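Local coordinates for Blr3880 protein (Bradyrhizobium japonicum, PDB 2OOD) that catalyses the zinc-dependent hydrolytic deamination of guanine to xanthine and ammonia, the step that feeds guanine into purine degradation, at the interface of chains A and B. Numbering follows the deposited sequence. Chains: chain A/B, Blr3880 protein.

Contact 1: the interface of chains A and B. Residues chain A 340, 344, 445-446; chain B 301, 331-332, 341.
The carboxamide of B:Asn331 reaches across to chain A and works with both of its ends. Its ND2 is held 2.8 Å from the backbone O of A:Met446, a selenomethionine near the end of helix 434-447, where it meets a lone pair in the carbonyl plane. The same nitrogen gives a second bond to the carboxylate OD1 of A:Asp340 at 3.0 Å, arriving from above the carboxylate plane, with the two flat groups turned 50° apart. The amide OD1 accepts a weak bond from the side-chain amine NZ of A:Lys344; with the acceptors at ND2, this is consistent with the amide as modelled. Extended beyond CG, the lysine chain carries NZ on to OD2 of B:Asp341, 2.8 Å away on the syn lone pair, in a salt bridge between two copies of helix 335-352. NZ also makes a salt bridge within chain A to OD1 of A:Asp340 at 3.1 Å, its hydrogen bond weak, so the lysine lies between carboxylates of both chains and probably offsets their mutual repulsion. The guanidinium of B:Arg332 stands nearly perpendicular to the A:Asp340 carboxylate, at 85°, and its NH2 pairs with OD2 in a salt bridge whose hydrogen bond is weak. One guanidinium face lies over the carbonyl O of A:Met446, while waters link NH2 to the backbone O of A:Met445 and NE to A:Asp340. Beside the polar groups, the bent side chain of A:Met446 (chi2 -54°) brings its methyl CE to the edge of the B:Phe301 ring, in its plane. The patch anchors the loop of B:Asn331 and B:Arg332, shortly after the zinc ligand Asp326, to chain A in what may be the functional dimer.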
loop_
_atom_site.group_PDB
_atom_site.type_symbol
_atom_site.label_atom_id
_atom_site.label_comp_id
_atom_site.label_asym_id
_atom_site.label_seq_id
_atom_site.Cartn_x
_atom_site.Cartn_y
_atom_site.Cartn_z
ATOM N N ASP A 340 -5.045 4.836 0.633
ATOM C CA ASP A 340 -3.976 4.627 -0.341
ATOM C C ASP A 340 -4.388 3.517 -1.312
ATOM O O ASP A 340 -4.334 3.692 -2.526
ATOM C CB ASP A 340 -2.673 4.256 0.375
ATOM C CG ASP A 340 -1.624 3.685 -0.567
ATOM O OD1 ASP A 340 -1.451 4.226 -1.673
ATOM O OD2 ASP A 340 -0.958 2.700 -0.201
ATOM N N LYS A 344 -5.957 3.342 -5.387
ATOM C CA LYS A 344 -5.376 2.419 -6.349
ATOM C C LYS A 344 -6.425 1.527 -7.004
ATOM O O LYS A 344 -6.397 1.318 -8.214
ATOM C CB LYS A 344 -4.293 1.580 -5.669
ATOM C CG LYS A 344 -3.088 2.421 -5.303
ATOM C CD LYS A 344 -2.027 1.679 -4.529
ATOM C CE LYS A 344 -0.847 2.609 -4.296
ATOM N NZ LYS A 344 0.153 2.092 -3.329
HETATM N N MSE A 445 -2.582 10.978 2.305
HETATM C CA MSE A 445 -3.097 9.693 1.830
HETATM C C MSE A 445 -2.088 8.858 1.047
HETATM O O MSE A 445 -1.818 7.706 1.386
HETATM C CB MSE A 445 -4.281 9.900 0.882
HETATM C CG MSE A 445 -5.616 10.252 1.479
HETATM SE SE MSE A 445 -6.849 10.637 -0.009
HETATM C CE MSE A 445 -8.509 10.862 0.993
HETATM N N MSE A 446 -1.552 9.451 -0.018
HETATM C CA MSE A 446 -0.639 8.761 -0.921
HETATM C C MSE A 446 0.859 8.776 -0.634
HETATM O O MSE A 446 1.545 7.804 -0.941
HETATM C CB MSE A 446 -0.861 9.271 -2.347
HETATM C CG MSE A 446 -2.318 9.407 -2.756
HETATM SE SE MSE A 446 -3.379 7.777 -2.530
HETATM C CE MSE A 446 -2.344 6.572 -3.674
ATOM N N PHE B 301 -1.131 2.715 -8.786
ATOM C CA PHE B 301 -1.393 4.141 -8.638
ATOM C C PHE B 301 -1.913 4.789 -9.930
ATOM O O PHE B 301 -2.837 5.608 -9.896
ATOM C CB PHE B 301 -0.114 4.861 -8.187
ATOM C CG PHE B 301 -0.316 6.316 -7.864
ATOM C CD1 PHE B 301 -0.774 6.710 -6.610
ATOM C CD2 PHE B 301 -0.083 7.295 -8.825
ATOM C CE1 PHE B 301 -0.999 8.054 -6.318
ATOM C CE2 PHE B 301 -0.308 8.648 -8.539
ATOM C CZ PHE B 301 -0.766 9.021 -7.282
ATOM N N ASN B 331 4.121 5.674 -5.496
ATOM C CA ASN B 331 4.094 6.619 -4.389
ATOM C C ASN B 331 4.976 6.278 -3.198
ATOM O O ASN B 331 4.874 6.916 -2.153
ATOM C CB ASN B 331 2.642 6.817 -3.925
ATOM C CG ASN B 331 1.956 5.508 -3.544
ATOM O OD1 ASN B 331 2.190 4.465 -4.153
ATOM N ND2 ASN B 331 1.083 5.568 -2.546
ATOM N N ARG B 332 5.856 5.294 -3.360
ATOM C CA ARG B 332 6.743 4.870 -2.276
ATOM C C ARG B 332 8.197 4.757 -2.726
ATOM O O ARG B 332 8.481 4.251 -3.812
ATOM C CB ARG B 332 6.296 3.510 -1.740
ATOM C CG ARG B 332 4.824 3.417 -1.391
ATOM C CD ARG B 332 4.474 4.281 -0.200
ATOM N NE ARG B 332 3.043 4.251 0.063
ATOM C CZ ARG B 332 2.437 4.984 0.988
ATOM N NH1 ARG B 332 3.141 5.812 1.750
ATOM N NH2 ARG B 332 1.121 4.898 1.140
ATOM N N ASP B 341 2.771 -4.046 -2.299
ATOM C CA ASP B 341 1.881 -4.015 -3.449
ATOM C C ASP B 341 2.188 -5.161 -4.405
ATOM O O ASP B 341 1.296 -5.636 -5.102
ATOM C CB ASP B 341 1.993 -2.681 -4.193
ATOM C CG ASP B 341 1.246 -1.554 -3.497
ATOM O OD1 ASP B 341 0.566 -1.809 -2.475
ATOM O OD2 ASP B 341 1.335 -0.406 -3.980
HETATM O O HOH W 1 -0.678 6.041 3.105
HETATM O O HOH W 2 1.914 1.831 -1.028
#

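Contact 2: the interface of chains A and B. Residues chain A 343, 347, 371-373; chain B 91-92.
Helix 335-352 and the loop of residues 371-373 in chain A together receive the B:Tyr91-B:Gly92 loop of chain B. A:Ser373 lies over one face of the B:Tyr91 ring, displaced toward its CE1-CZ side: CE1 is 3.4 Å from CA of the serine, and the phenol OH reaches its CB at 3.5 Å. CB of A:Lys371 also borders this hydroxyl, 3.7 Å from OH. With CG anti to the backbone N (chi1 166°), the ring projects from its loop toward the serine, and its CD1 passes CE1 of A:Tyr343 at 3.9 Å, the two tyrosine side chains crossing at a slant. Shortened to an alanine, B:Tyr91 would lose its ring, which would probably leave CA and CB of A:Ser373 and CE1 of A:Tyr343 without their apolar partner and open a gap beside the loop. The next residue is met through its backbone, by weak bonds. B:Gly92 N gives one to the phenol OH of A:Tyr343 at 3.1 Å, and its O accepts another from NZ at the end of the extended A:Lys371 chain. From within chain A, CG of the selenomethionine A:Met347 packs over one face of the A:Tyr343 ring near the rim and may help to set its position. In the amidohydrolase fold, the B loop follows the strand bearing zinc ligands His79 and His81 and precedes helix 95-107, which supplies guanine-pocket residues.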
loop_
_atom_site.group_PDB
_atom_site.type_symbol
_atom_site.label_atom_id
_atom_site.label_comp_id
_atom_site.label_asym_id
_atom_site.label_seq_id
_atom_site.Cartn_x
_atom_site.Cartn_y
_atom_site.Cartn_z
ATOM N N TYR A 343 -7.668 4.383 -3.452
ATOM C CA TYR A 343 -7.400 5.164 -4.649
ATOM C C TYR A 343 -6.861 4.243 -5.751
ATOM O O TYR A 343 -7.258 4.343 -6.905
ATOM C CB TYR A 343 -6.376 6.257 -4.320
ATOM C CG TYR A 343 -5.915 7.071 -5.500
ATOM C CD1 TYR A 343 -6.658 8.147 -5.967
ATOM C CD2 TYR A 343 -4.740 6.754 -6.165
ATOM C CE1 TYR A 343 -6.239 8.893 -7.079
ATOM C CE2 TYR A 343 -4.313 7.487 -7.269
ATOM C CZ TYR A 343 -5.063 8.555 -7.722
ATOM O OH TYR A 343 -4.626 9.279 -8.816
HETATM N N MSE A 347 -8.418 3.638 -9.470
HETATM C CA MSE A 347 -7.725 4.032 -10.689
HETATM C C MSE A 347 -7.638 2.854 -11.641
HETATM O O MSE A 347 -7.677 3.034 -12.855
HETATM C CB MSE A 347 -6.326 4.569 -10.390
HETATM C CG MSE A 347 -6.306 6.010 -9.877
HETATM SE SE MSE A 347 -7.318 7.287 -11.002
HETATM C CE MSE A 347 -6.360 7.022 -12.688
ATOM N N LYS A 371 -12.276 7.935 -9.304
ATOM C CA LYS A 371 -11.125 8.735 -8.904
ATOM C C LYS A 371 -11.340 9.199 -7.472
ATOM O O LYS A 371 -12.236 9.992 -7.205
ATOM C CB LYS A 371 -10.985 9.948 -9.815
ATOM C CG LYS A 371 -10.717 9.619 -11.262
ATOM C CD LYS A 371 -10.540 10.898 -12.047
ATOM C CE LYS A 371 -10.167 10.621 -13.485
ATOM N NZ LYS A 371 -10.025 11.896 -14.248
ATOM N N LEU A 372 -10.524 8.708 -6.548
ATOM C CA LEU A 372 -10.685 9.086 -5.152
ATOM C C LEU A 372 -9.920 10.356 -4.819
ATOM O O LEU A 372 -8.754 10.310 -4.448
ATOM C CB LEU A 372 -10.230 7.949 -4.236
ATOM C CG LEU A 372 -10.831 7.990 -2.829
ATOM C CD1 LEU A 372 -12.342 7.797 -2.915
ATOM C CD2 LEU A 372 -10.199 6.916 -1.966
ATOM N N SER A 373 -10.586 11.493 -4.956
ATOM C CA SER A 373 -9.960 12.778 -4.666
ATOM C C SER A 373 -9.781 12.917 -3.162
ATOM O O SER A 373 -10.337 12.129 -2.391
ATOM C CB SER A 373 -10.839 13.922 -5.177
ATOM O OG SER A 373 -12.102 13.925 -4.533
ATOM N N TYR B 91 -2.434 13.673 -8.436
ATOM C CA TYR B 91 -3.806 13.194 -8.468
ATOM C C TYR B 91 -4.530 13.079 -9.820
ATOM O O TYR B 91 -4.264 13.829 -10.762
ATOM C CB TYR B 91 -4.663 14.071 -7.544
ATOM C CG TYR B 91 -6.145 13.884 -7.755
ATOM C CD1 TYR B 91 -6.790 12.731 -7.325
ATOM C CD2 TYR B 91 -6.889 14.822 -8.448
ATOM C CE1 TYR B 91 -8.142 12.515 -7.583
ATOM C CE2 TYR B 91 -8.239 14.616 -8.714
ATOM C CZ TYR B 91 -8.862 13.462 -8.277
ATOM O OH TYR B 91 -10.214 13.275 -8.515
ATOM N N GLY B 92 -5.439 12.103 -9.870
ATOM C CA GLY B 92 -6.337 11.864 -10.992
ATOM C C GLY B 92 -6.057 11.399 -12.411
ATOM O O GLY B 92 -7.017 11.242 -13.171
#

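Contact 1 and contact 2 lie side by side, their C-alpha centres about 10 Å apart. Helix 335-352 of chain A joins them: A:Asp340 and A:Lys344 serve the polar network of contact 1, whereas A:Tyr343 and A:Met347 point into contact 2. From chain B, contact 1 uses B:Phe301, loop 331-332 and the same helix, contact 2 loop 91-92; both loops lie near zinc ligands in sequence. Twofold symmetry repeats each contact with chains exchanged, so helix 335-352 of each chain takes part. Should this dimer form in solution, it could steady loops near both active sites, though the structure alone does not show such coupling.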